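Local coordinates for fusolin (PDB 4OW5), which probably acts as a chitin-binding lytic polysaccharide monooxygenase that enhances virulence and crystallises in vivo as viral spindles, at residues N15-F20 with I29-C34; Y42-Q47 with F105-G110; Q60-F63 with E68-A71; V88-Y91 with A95-T98. One frame throughout, in Å; residues are numbered along the deposited sequence.

Contact 1. Residues N15-F20 with I29-C34; sequences NVQGGF and IPDPMC. With EDO (1,2-ethanediol), chain D.
The amide of Gln17 and the carboxylate of Asp31 are set almost at right angles, with planes 79° apart. Gln17 OE1 comes to the base of the aspartate and lies 3.5 Å from Asp31 CB. The other flat group, the Phe20 ring, leads away from 29-34. The backbone oxygen of Asn15 sits at its edge, in the ring plane, and carbon C2 of an ethanediol approaches it obliquely. The motif here is an N-cap. Helix 10-17 ends, the chain turns through Gly18 and Gly19, both with positive phi, and Asp31 caps the start of helix 32-47. Asp31 OD2 uses its anti lone pair to accept from Cys34 N at 3.0 Å, and takes a weak bond from Met33 N. Its OD1 is held by Thr118. Across the contact the apolar touch is between Phe20 CB and Ile29 CD1, 3.8 Å apart. Phe20 CG lies between its backbone N and carbonyl carbon (chi1 67°). This turns the ring back toward Asn15 and away from 29-34. CB, placed by the backbone, is what meets the isoleucine. Gly18 O rests 3.9 Å from Pro30 CD. The disulfide Cys14-Cys34 also joins the two helices. The second subunit takes part as well: Thr333 and Asp335 of that subunit hydrogen-bond to Gln17 O and Gly19 N respectively. No direct hydrogen bond crosses between the segments. One water does the bridging: it donates to Gln17 OE1 at 2.6 Å and accepts from Asp31 N at 3.0 Å.

Contact 2. Residues Y42-Q47 with F105-G110; sequences YNKVLQ and FGDKTG. With EDO (1,2-ethanediol), chain E.
Helix 32-47 presents Lys44 from its last turns to the loop that carries Asp107 and Thr109, and the two backbones stay apart. The lysine closes the gap. Its side chain is extended from chi1 (-173°) onward, which carries the ammonium across to the loop. Lys44 NZ forms a salt bridge with Asp107 OD2 at 2.9 Å. The nitrogen arrives on the syn side of that oxygen, 16° out of the carboxylate plane. Lys44 CE also lies 3.4 Å from Asp107 OD2. Asp107 is itself held in an Asx turn. Its OD1 accepts from Thr109 N at 2.9 Å, nearly along the C-O axis. Thr109 OG1 also donates to Asp107 OD1, though the modelled 2.5 Å is doubtfully short. These bonds probably fix the rotation of the carboxylate and leave OD2 directed to the lysine. A water accepts from Lys44 NZ at 3.3 Å and donates to Thr109 OG1 at 3.2 Å. Ile245 of the second subunit packs on Lys44. Next to the lysine, Asn43 grips an ethanediol, probably from the crystallisation liquor, with both amide atoms. Asn43 ND2 also bonds Ile245 O of the second subunit.

Contact 3. Residues Q60-F63 with E68-A71; sequences QYMF and EYAA
Tyr69 and Met62 have the most surface buried by this contact, and one hydrogen bond joins them. Tyr69 OH donates to Met62 O at 2.8 Å. The oxygen lies at the edge of the tyrosine ring, in its plane. Relative to the carbonyl plane, Tyr69 OH stands 45° out and so misses the lone pairs. Tyr69 OH also lies 3.3 Å from Met62 CG. With chi1 at 169°, the methionine chain leaves on the carbonyl side, and this puts the CG methylene next to the group that grips the oxygen. The far end of the methionine leads away, and its CE reaches the edge of the Phe63 ring. Tyr69 is the centre of an inverse gamma turn, at the point where the chain enters strand 70-72. Lys108 makes a cation-pi contact with its ring.

Glu68 is next in buried surface. Its side chain is extended beyond CG and crosses that of Tyr61 obliquely. Glu68 OE2 and Tyr61 OH are 3.9 Å apart, too far for a direct bond. A water fills in, 2.7 Å from Tyr61 OH, and donates to Glu68 OE2 at 2.7 Å. The other oxygen, OE1, is hydrogen-bonded to NE2 of His1. His1 is a copper- and zinc-binding residue of this protein, though no metal is bound to it in this chain. The contact therefore borders the probable monooxygenase site. Helix 52-64 thus meets the start of strand 70-72, with Val41 of helix 32-47 against Met62 and strand 223-234 paired beside 70-72.

Contact 4. Residues V88-Y91 with A95-T98; sequences VPNY and AHAT
A chi1 of -164° swings the imidazole of His96 away from its own N and over Pro89. At Asn90 a chi1 of 43° brings the amide oxygen to the ring edge. The two residues therefore hold His96 from different directions. Pro89 CD lies over the centre of one face, 3.8 Å from the ring centroid and close to the ring normal, a CH-pi contact. Pro89 CG adds a touch 3.7 Å from His96 NE2. Asn90 OD1 is near the ring plane, 3.2 Å from His96 CD2, with amide and ring planes 60° apart. It does not bond to NE2 directly. A water donates to Asn90 OD1 and lies 3.2 Å from His96 NE2.

The backbone closes the loop. His96 N donates to Tyr91 O at 2.9 Å, nearly straight. A bond from residue i+5 back to the carbonyl of residue i defines a pi-turn. Tyr91, Ala95 and His96 all have left-handed helical backbone angles, which help the chain to double back. Cys93, inside the turn, is disulfide-bonded to Cys228 of strand 223-234, so the loop is tied to the sheet. Further on, Thr98 CG2 meets Tyr91 CD2 obliquely at 3.6 Å. Val88 and Ala95 both pack on Tyr226. The chemistry is mostly apolar and CH-pi, with one direct backbone bond. Asn90 OD1 probably gains some electrostatic attraction from the C-H at CD2, while the imidazole nitrogen NE2 is reached through water.

In the fold
All four contacts precede strand 120-123 in the chain. Contacts 1 and 2 share helix 32-47, with centres 16 Å apart. Contacts 3 and 4 are both nested in the long loop closed by contact 2, and contact 3 comes first. Contacts 2, 3 and 4 form a compact group with centres 11 to 13 Å apart. Lys108 bonds to Glu68 O and Ala97 O, linking contact 2 to both others. Contact 1 touches contact 3 through Phe20 and Phe63. Contacts 1 and 4 are farthest apart, 22 Å between centres. Contact 3 brings helix 52-64 to strand 70-72 beside His1, while contacts 2 and 4 hold the loop after helix 80-87. Contacts 1 and 2 meet the second subunit.

Contact 1. Residues N15-F20 with I29-C34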
loop_
_atom_site.group_PDB
_atom_site.type_symbol
_atom_site.label_atom_id
_atom_site.label_comp_id
_atom_site.label_asym_id
_atom_site.label_seq_id
_atom_site.Cartn_x
_atom_site.Cartn_y
_atom_site.Cartn_z
ATOM N N ASN A 15 15.606 -6.931 -17.908
ATOM C CA ASN A 15 16.482 -6.887 -19.085
ATOM C C ASN A 15 16.949 -5.463 -19.373
ATOM O O ASN A 15 18.159 -5.222 -19.405
ATOM C CB ASN A 15 15.779 -7.454 -20.326
ATOM C CG ASN A 15 16.677 -7.510 -21.553
ATOM O OD1 ASN A 15 17.558 -8.334 -21.656
ATOM N ND2 ASN A 15 16.556 -6.574 -22.438
ATOM N N VAL A 16 16.005 -4.524 -19.558
ATOM C CA VAL A 16 16.370 -3.174 -19.931
ATOM C C VAL A 16 17.209 -2.477 -18.863
ATOM O O VAL A 16 18.102 -1.769 -19.232
ATOM C CB VAL A 16 15.196 -2.272 -20.368
ATOM C CG1 VAL A 16 14.417 -2.905 -21.504
ATOM C CG2 VAL A 16 14.295 -1.873 -19.230
ATOM N N GLN A 17 16.980 -2.706 -17.572
ATOM C CA GLN A 17 17.768 -2.030 -16.535
ATOM C C GLN A 17 19.247 -2.417 -16.514
ATOM O O GLN A 17 20.063 -1.672 -15.966
ATOM C CB GLN A 17 17.169 -2.268 -15.171
ATOM C CG GLN A 17 15.958 -1.404 -14.947
ATOM C CD GLN A 17 15.426 -1.543 -13.539
ATOM O OE1 GLN A 17 16.154 -1.789 -12.593
ATOM N NE2 GLN A 17 14.180 -1.243 -13.350
ATOM N N GLY A 18 19.585 -3.552 -17.110
ATOM C CA GLY A 18 20.966 -3.956 -17.298
ATOM C C GLY A 18 21.716 -4.250 -16.028
ATOM O O GLY A 18 21.115 -4.556 -14.998
ATOM N N GLY A 19 23.038 -4.128 -16.122
ATOM C CA GLY A 19 23.956 -4.423 -15.037
ATOM C C GLY A 19 24.163 -5.915 -14.826
ATOM O O GLY A 19 24.859 -6.282 -13.894
ATOM N N PHE A 20 23.593 -6.788 -15.687
ATOM C CA PHE A 20 23.632 -8.260 -15.515
ATOM C C PHE A 20 24.668 -8.955 -16.419
ATOM O O PHE A 20 24.993 -10.119 -16.183
ATOM C CB PHE A 20 22.241 -8.867 -15.795
ATOM C CG PHE A 20 21.772 -8.776 -17.234
ATOM C CD1 PHE A 20 22.196 -9.695 -18.179
ATOM C CD2 PHE A 20 20.912 -7.768 -17.640
ATOM C CE1 PHE A 20 21.776 -9.606 -19.504
ATOM C CE2 PHE A 20 20.485 -7.689 -18.957
ATOM C CZ PHE A 20 20.922 -8.608 -19.886
ATOM N N ILE A 29 23.540 -5.683 -10.712
ATOM C CA ILE A 29 22.115 -5.439 -10.965
ATOM C C ILE A 29 21.567 -4.511 -9.863
ATOM O O ILE A 29 21.642 -4.853 -8.685
ATOM C CB ILE A 29 21.325 -6.760 -11.055
ATOM C CG1 ILE A 29 21.860 -7.622 -12.216
ATOM C CG2 ILE A 29 19.830 -6.473 -11.234
ATOM C CD1 ILE A 29 21.506 -9.077 -12.119
ATOM N N PRO A 30 20.986 -3.358 -10.218
ATOM C CA PRO A 30 20.530 -2.414 -9.181
ATOM C C PRO A 30 19.181 -2.749 -8.515
ATOM O O PRO A 30 19.043 -2.538 -7.320
ATOM C CB PRO A 30 20.435 -1.105 -9.950
ATOM C CG PRO A 30 20.167 -1.479 -11.286
ATOM C CD PRO A 30 20.883 -2.752 -11.558
ATOM N N ASP A 31 18.194 -3.239 -9.258
ATOM C CA ASP A 31 16.898 -3.547 -8.655
ATOM C C ASP A 31 17.053 -4.830 -7.803
ATOM O O ASP A 31 17.606 -5.810 -8.296
ATOM C CB ASP A 31 15.810 -3.699 -9.712
ATOM C CG ASP A 31 14.464 -4.000 -9.107
ATOM O OD1 ASP A 31 13.781 -3.048 -8.691
ATOM O OD2 ASP A 31 14.142 -5.196 -8.946
ATOM N N PRO A 32 16.703 -4.800 -6.500
ATOM C CA PRO A 32 16.918 -5.994 -5.658
ATOM C C PRO A 32 16.209 -7.259 -6.154
ATOM O O PRO A 32 16.736 -8.346 -5.968
ATOM C CB PRO A 32 16.363 -5.584 -4.292
ATOM C CG PRO A 32 16.263 -4.113 -4.318
ATOM C CD PRO A 32 16.152 -3.670 -5.724
ATOM N N MET A 33 15.005 -7.135 -6.743
ATOM C CA MET A 33 14.284 -8.314 -7.189
ATOM C C MET A 33 14.843 -8.819 -8.499
ATOM O O MET A 33 15.000 -10.023 -8.603
ATOM C CB MET A 33 12.775 -8.076 -7.239
ATOM C CG MET A 33 12.153 -7.905 -5.871
ATOM S SD MET A 33 12.558 -9.215 -4.680
ATOM C CE MET A 33 11.890 -10.604 -5.489
ATOM N N CYS A 34 15.246 -7.960 -9.456
ATOM C CA CYS A 34 15.952 -8.450 -10.638
ATOM C C CYS A 34 17.272 -9.120 -10.203
ATOM O O CYS A 34 17.628 -10.177 -10.718
ATOM C CB CYS A 34 16.207 -7.340 -11.649
ATOM S SG CYS A 34 14.690 -6.569 -12.276
HETATM C C1 EDO D . 21.104 -4.946 -22.745
HETATM O O1 EDO D . 20.806 -6.290 -23.043
HETATM C C2 EDO D . 21.245 -4.768 -21.231
HETATM O O2 EDO D . 20.407 -3.723 -20.776
HETATM O O HOH W 1 17.737 -3.852 -12.172
#

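Contact 2. Residues Y42-Q47 with F105-G110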
loop_
_atom_site.group_PDB
_atom_site.type_symbol
_atom_site.label_atom_id
_atom_site.label_comp_id
_atom_site.label_asym_id
_atom_site.label_seq_id
_atom_site.Cartn_x
_atom_site.Cartn_y
_atom_site.Cartn_z
ATOM N N TYR A 42 21.707 -18.337 -10.973
ATOM C CA TYR A 42 23.157 -18.466 -10.846
ATOM C C TYR A 42 23.512 -19.458 -9.693
ATOM O O TYR A 42 24.243 -20.427 -9.911
ATOM C CB TYR A 42 23.756 -17.078 -10.576
ATOM C CG TYR A 42 25.263 -17.025 -10.445
ATOM C CD1 TYR A 42 25.866 -16.942 -9.201
ATOM C CD2 TYR A 42 26.073 -16.925 -11.565
ATOM C CE1 TYR A 42 27.251 -16.867 -9.069
ATOM C CE2 TYR A 42 27.469 -16.859 -11.452
ATOM C CZ TYR A 42 28.053 -16.841 -10.198
ATOM O OH TYR A 42 29.417 -16.761 -10.087
ATOM N N ASN A 43 22.925 -19.263 -8.519
ATOM C CA ASN A 43 23.213 -20.158 -7.378
ATOM C C ASN A 43 22.662 -21.577 -7.588
ATOM O O ASN A 43 23.314 -22.518 -7.146
ATOM C CB ASN A 43 22.701 -19.575 -6.069
ATOM C CG ASN A 43 23.439 -18.337 -5.650
ATOM O OD1 ASN A 43 24.556 -18.100 -6.063
ATOM N ND2 ASN A 43 22.805 -17.478 -4.892
ATOM N N LYS A 44 21.535 -21.753 -8.300
ATOM C CA LYS A 44 20.959 -23.076 -8.596
ATOM C C LYS A 44 21.922 -23.919 -9.450
ATOM O O LYS A 44 22.156 -25.096 -9.154
ATOM C CB LYS A 44 19.618 -22.933 -9.303
ATOM C CG LYS A 44 18.846 -24.248 -9.500
ATOM C CD LYS A 44 17.523 -23.888 -10.203
ATOM C CE LYS A 44 16.658 -25.065 -10.557
ATOM N NZ LYS A 44 15.337 -24.603 -11.053
ATOM N N VAL A 45 22.510 -23.294 -10.475
ATOM C CA VAL A 45 23.469 -23.937 -11.349
ATOM C C VAL A 45 24.735 -24.283 -10.574
ATOM O O VAL A 45 25.273 -25.371 -10.785
ATOM C CB VAL A 45 23.751 -23.079 -12.618
ATOM C CG1 VAL A 45 24.853 -23.690 -13.483
ATOM C CG2 VAL A 45 22.458 -22.918 -13.437
ATOM N N LEU A 46 25.207 -23.405 -9.692
ATOM C CA LEU A 46 26.416 -23.678 -8.905
ATOM C C LEU A 46 26.175 -24.840 -7.957
ATOM O O LEU A 46 27.065 -25.646 -7.768
ATOM C CB LEU A 46 26.875 -22.459 -8.085
ATOM C CG LEU A 46 27.495 -21.281 -8.873
ATOM C CD1 LEU A 46 27.822 -20.163 -7.942
ATOM C CD2 LEU A 46 28.760 -21.688 -9.619
ATOM N N GLN A 47 24.981 -24.909 -7.339
ATOM C CA GLN A 47 24.615 -25.998 -6.426
ATOM C C GLN A 47 24.581 -27.325 -7.156
ATOM O O GLN A 47 24.873 -28.343 -6.554
ATOM C CB GLN A 47 23.234 -25.736 -5.782
ATOM C CG GLN A 47 23.292 -24.663 -4.695
ATOM C CD GLN A 47 23.934 -25.120 -3.401
ATOM O OE1 GLN A 47 24.328 -26.274 -3.233
ATOM N NE2 GLN A 47 24.049 -24.209 -2.452
ATOM N N PHE A 105 13.667 -24.055 -23.308
ATOM C CA PHE A 105 13.476 -22.670 -22.924
ATOM C C PHE A 105 14.387 -22.271 -21.737
ATOM O O PHE A 105 14.219 -21.188 -21.191
ATOM C CB PHE A 105 11.991 -22.439 -22.614
ATOM C CG PHE A 105 11.157 -22.496 -23.868
ATOM C CD1 PHE A 105 10.492 -23.661 -24.227
ATOM C CD2 PHE A 105 11.147 -21.434 -24.760
ATOM C CE1 PHE A 105 9.784 -23.739 -25.426
ATOM C CE2 PHE A 105 10.418 -21.508 -25.953
ATOM C CZ PHE A 105 9.774 -22.678 -26.293
ATOM N N GLY A 106 15.370 -23.099 -21.398
ATOM C CA GLY A 106 16.307 -22.807 -20.317
ATOM C C GLY A 106 15.627 -22.808 -18.970
ATOM O O GLY A 106 14.568 -23.414 -18.816
ATOM N N ASP A 107 16.203 -22.075 -18.011
ATOM C CA ASP A 107 15.647 -21.904 -16.670
ATOM C C ASP A 107 15.364 -20.410 -16.449
ATOM O O ASP A 107 16.294 -19.604 -16.405
ATOM C CB ASP A 107 16.579 -22.453 -15.600
ATOM C CG ASP A 107 15.978 -22.432 -14.202
ATOM O OD1 ASP A 107 15.158 -21.525 -13.912
ATOM O OD2 ASP A 107 16.325 -23.310 -13.400
ATOM N N LYS A 108 14.080 -20.048 -16.323
ATOM C CA LYS A 108 13.680 -18.655 -16.093
ATOM C C LYS A 108 12.973 -18.519 -14.749
ATOM O O LYS A 108 12.366 -17.480 -14.480
ATOM C CB LYS A 108 12.792 -18.146 -17.227
ATOM C CG LYS A 108 13.535 -18.100 -18.577
ATOM C CD LYS A 108 12.571 -17.960 -19.689
ATOM C CE LYS A 108 13.209 -17.819 -21.045
ATOM N NZ LYS A 108 12.752 -18.931 -21.914
ATOM N N THR A 109 13.116 -19.519 -13.878
ATOM C CA THR A 109 12.446 -19.611 -12.576
ATOM C C THR A 109 12.815 -18.548 -11.573
ATOM O O THR A 109 12.036 -18.357 -10.640
ATOM C CB THR A 109 12.605 -20.968 -11.919
ATOM O OG1 THR A 109 13.985 -21.227 -11.695
ATOM C CG2 THR A 109 11.974 -22.055 -12.722
ATOM N N GLY A 110 13.895 -17.794 -11.781
ATOM C CA GLY A 110 14.212 -16.668 -10.913
ATOM C C GLY A 110 13.110 -15.627 -10.964
ATOM O O GLY A 110 12.818 -14.973 -9.968
HETATM C C1 EDO E . 25.645 -14.855 -5.736
HETATM O O1 EDO E . 26.310 -16.093 -5.530
HETATM C C2 EDO E . 25.122 -14.312 -4.403
HETATM O O2 EDO E . 24.058 -15.119 -3.899
HETATM O O HOH W 2 13.556 -22.826 -8.939
#

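Contact 3. Residues Q60-F63 with E68-A71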
loop_
_atom_site.group_PDB
_atom_site.type_symbol
_atom_site.label_atom_id
_atom_site.label_comp_id
_atom_site.label_asym_id
_atom_site.label_seq_id
_atom_site.Cartn_x
_atom_site.Cartn_y
_atom_site.Cartn_z
ATOM N N GLN A 60 22.069 -15.160 -17.235
ATOM C CA GLN A 60 22.042 -14.112 -18.268
ATOM C C GLN A 60 21.071 -14.496 -19.376
ATOM O O GLN A 60 20.397 -13.608 -19.895
ATOM C CB GLN A 60 23.431 -13.801 -18.843
ATOM C CG GLN A 60 24.301 -13.130 -17.818
ATOM C CD GLN A 60 25.740 -12.988 -18.207
ATOM O OE1 GLN A 60 26.167 -13.429 -19.262
ATOM N NE2 GLN A 60 26.515 -12.367 -17.331
ATOM N N TYR A 61 20.944 -15.802 -19.686
ATOM C CA TYR A 61 19.989 -16.295 -20.687
ATOM C C TYR A 61 18.559 -15.952 -20.265
ATOM O O TYR A 61 17.730 -15.575 -21.097
ATOM C CB TYR A 61 20.138 -17.805 -20.889
ATOM C CG TYR A 61 19.156 -18.419 -21.858
ATOM C CD1 TYR A 61 17.936 -18.920 -21.417
ATOM C CD2 TYR A 61 19.512 -18.660 -23.179
ATOM C CE1 TYR A 61 17.056 -19.543 -22.286
ATOM C CE2 TYR A 61 18.630 -19.273 -24.068
ATOM C CZ TYR A 61 17.419 -19.752 -23.608
ATOM O OH TYR A 61 16.570 -20.405 -24.463
ATOM N N MET A 62 18.268 -16.074 -18.979
ATOM C CA MET A 62 16.938 -15.721 -18.459
ATOM C C MET A 62 16.603 -14.232 -18.760
ATOM O O MET A 62 15.474 -13.910 -19.140
ATOM C CB MET A 62 16.901 -16.025 -16.951
ATOM C CG MET A 62 15.711 -15.468 -16.251
ATOM S SD MET A 62 15.625 -15.824 -14.465
ATOM C CE MET A 62 17.172 -15.296 -13.958
ATOM N N PHE A 63 17.561 -13.329 -18.582
ATOM C CA PHE A 63 17.332 -11.897 -18.852
ATOM C C PHE A 63 17.323 -11.547 -20.359
ATOM O O PHE A 63 16.481 -10.751 -20.824
ATOM C CB PHE A 63 18.422 -11.047 -18.163
ATOM C CG PHE A 63 18.206 -10.738 -16.709
ATOM C CD1 PHE A 63 17.886 -11.734 -15.809
ATOM C CD2 PHE A 63 18.474 -9.481 -16.212
ATOM C CE1 PHE A 63 17.714 -11.443 -14.453
ATOM C CE2 PHE A 63 18.382 -9.212 -14.858
ATOM C CZ PHE A 63 17.943 -10.177 -13.997
ATOM N N GLU A 68 11.263 -14.341 -25.304
ATOM C CA GLU A 68 10.997 -15.766 -25.471
ATOM C C GLU A 68 10.587 -16.420 -24.137
ATOM O O GLU A 68 11.044 -17.502 -23.782
ATOM C CB GLU A 68 12.206 -16.482 -26.109
ATOM C CG GLU A 68 11.833 -17.798 -26.768
ATOM C CD GLU A 68 12.975 -18.455 -27.520
ATOM O OE1 GLU A 68 12.975 -18.398 -28.771
ATOM O OE2 GLU A 68 13.906 -18.968 -26.861
ATOM N N TYR A 69 9.642 -15.790 -23.440
ATOM C CA TYR A 69 9.059 -16.365 -22.238
ATOM C C TYR A 69 7.879 -17.133 -22.746
ATOM O O TYR A 69 6.746 -16.640 -22.760
ATOM C CB TYR A 69 8.709 -15.300 -21.190
ATOM C CG TYR A 69 9.862 -14.993 -20.272
ATOM C CD1 TYR A 69 11.074 -14.547 -20.771
ATOM C CD2 TYR A 69 9.730 -15.114 -18.892
ATOM C CE1 TYR A 69 12.164 -14.337 -19.935
ATOM C CE2 TYR A 69 10.778 -14.815 -18.039
ATOM C CZ TYR A 69 12.014 -14.471 -18.562
ATOM O OH TYR A 69 13.071 -14.206 -17.730
ATOM N N ALA A 70 8.198 -18.297 -23.326
ATOM C CA ALA A 70 7.266 -19.100 -24.090
ATOM C C ALA A 70 7.206 -20.544 -23.691
ATOM O O ALA A 70 8.145 -21.094 -23.108
ATOM C CB ALA A 70 7.672 -19.031 -25.560
ATOM N N ALA A 71 6.087 -21.165 -24.088
ATOM C CA ALA A 71 5.781 -22.581 -23.897
ATOM C C ALA A 71 5.002 -23.085 -25.102
ATOM O O ALA A 71 4.194 -22.350 -25.688
ATOM C CB ALA A 71 4.983 -22.789 -22.627
HETATM O O HOH W 3 14.127 -19.213 -24.215
#

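Contact 4. Residues V88-Y91 with A95-T98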
loop_
_atom_site.group_PDB
_atom_site.type_symbol
_atom_site.label_atom_id
_atom_site.label_comp_id
_atom_site.label_asym_id
_atom_site.label_seq_id
_atom_site.Cartn_x
_atom_site.Cartn_y
_atom_site.Cartn_z
ATOM N N VAL A 88 1.710 -24.709 -18.920
ATOM C CA VAL A 88 2.192 -23.784 -17.875
ATOM C C VAL A 88 1.486 -24.153 -16.542
ATOM O O VAL A 88 0.654 -23.394 -16.030
ATOM C CB VAL A 88 2.021 -22.294 -18.250
ATOM C CG1 VAL A 88 2.748 -21.385 -17.246
ATOM C CG2 VAL A 88 2.497 -22.048 -19.667
ATOM N N PRO A 89 1.833 -25.338 -15.983
ATOM C CA PRO A 89 1.214 -25.768 -14.727
ATOM C C PRO A 89 1.709 -24.965 -13.530
ATOM O O PRO A 89 0.965 -24.785 -12.576
ATOM C CB PRO A 89 1.599 -27.239 -14.638
ATOM C CG PRO A 89 2.872 -27.351 -15.383
ATOM C CD PRO A 89 2.724 -26.378 -16.522
ATOM N N ASN A 90 2.958 -24.488 -13.567
ATOM C CA ASN A 90 3.511 -23.710 -12.473
ATOM C C ASN A 90 4.675 -22.881 -13.033
ATOM O O ASN A 90 4.908 -22.941 -14.245
ATOM C CB ASN A 90 3.900 -24.639 -11.326
ATOM C CG ASN A 90 4.591 -25.886 -11.792
ATOM O OD1 ASN A 90 5.613 -25.822 -12.469
ATOM N ND2 ASN A 90 4.028 -27.045 -11.505
ATOM N N TYR A 91 5.311 -22.039 -12.211
ATOM C CA TYR A 91 6.366 -21.115 -12.671
ATOM C C TYR A 91 5.798 -20.250 -13.807
ATOM O O TYR A 91 6.345 -20.169 -14.915
ATOM C CB TYR A 91 7.620 -21.875 -13.102
ATOM C CG TYR A 91 8.357 -22.509 -11.945
ATOM C CD1 TYR A 91 8.973 -21.730 -10.980
ATOM C CD2 TYR A 91 8.362 -23.886 -11.767
ATOM C CE1 TYR A 91 9.695 -22.302 -9.941
ATOM C CE2 TYR A 91 8.993 -24.472 -10.662
ATOM C CZ TYR A 91 9.697 -23.674 -9.777
ATOM O OH TYR A 91 10.428 -24.202 -8.740
ATOM N N ALA A 95 7.073 -18.766 -17.695
ATOM C CA ALA A 95 6.405 -19.557 -18.731
ATOM C C ALA A 95 6.834 -21.048 -18.631
ATOM O O ALA A 95 7.023 -21.730 -19.640
ATOM C CB ALA A 95 6.697 -18.986 -20.102
ATOM N N HIS A 96 6.976 -21.544 -17.385
ATOM C CA HIS A 96 7.345 -22.922 -17.078
ATOM C C HIS A 96 8.689 -23.354 -17.727
ATOM O O HIS A 96 8.846 -24.513 -18.094
ATOM C CB HIS A 96 6.199 -23.909 -17.464
ATOM C CG HIS A 96 6.332 -25.269 -16.850
ATOM N ND1 HIS A 96 6.447 -26.417 -17.637
ATOM C CD2 HIS A 96 6.438 -25.622 -15.555
ATOM C CE1 HIS A 96 6.588 -27.430 -16.792
ATOM N NE2 HIS A 96 6.586 -27.010 -15.528
ATOM N N ALA A 97 9.648 -22.443 -17.824
ATOM C CA ALA A 97 11.003 -22.765 -18.293
ATOM C C ALA A 97 11.809 -23.133 -17.058
ATOM O O ALA A 97 12.159 -22.258 -16.277
ATOM C CB ALA A 97 11.593 -21.588 -19.011
ATOM N N THR A 98 12.038 -24.413 -16.825
ATOM C CA THR A 98 12.664 -24.856 -15.579
ATOM C C THR A 98 13.959 -25.679 -15.765
ATOM O O THR A 98 14.388 -26.306 -14.799
ATOM C CB THR A 98 11.639 -25.728 -14.794
ATOM O OG1 THR A 98 11.483 -26.964 -15.496
ATOM C CG2 THR A 98 10.272 -25.063 -14.623
HETATM O O HOH W 4 7.753 -27.878 -12.625
#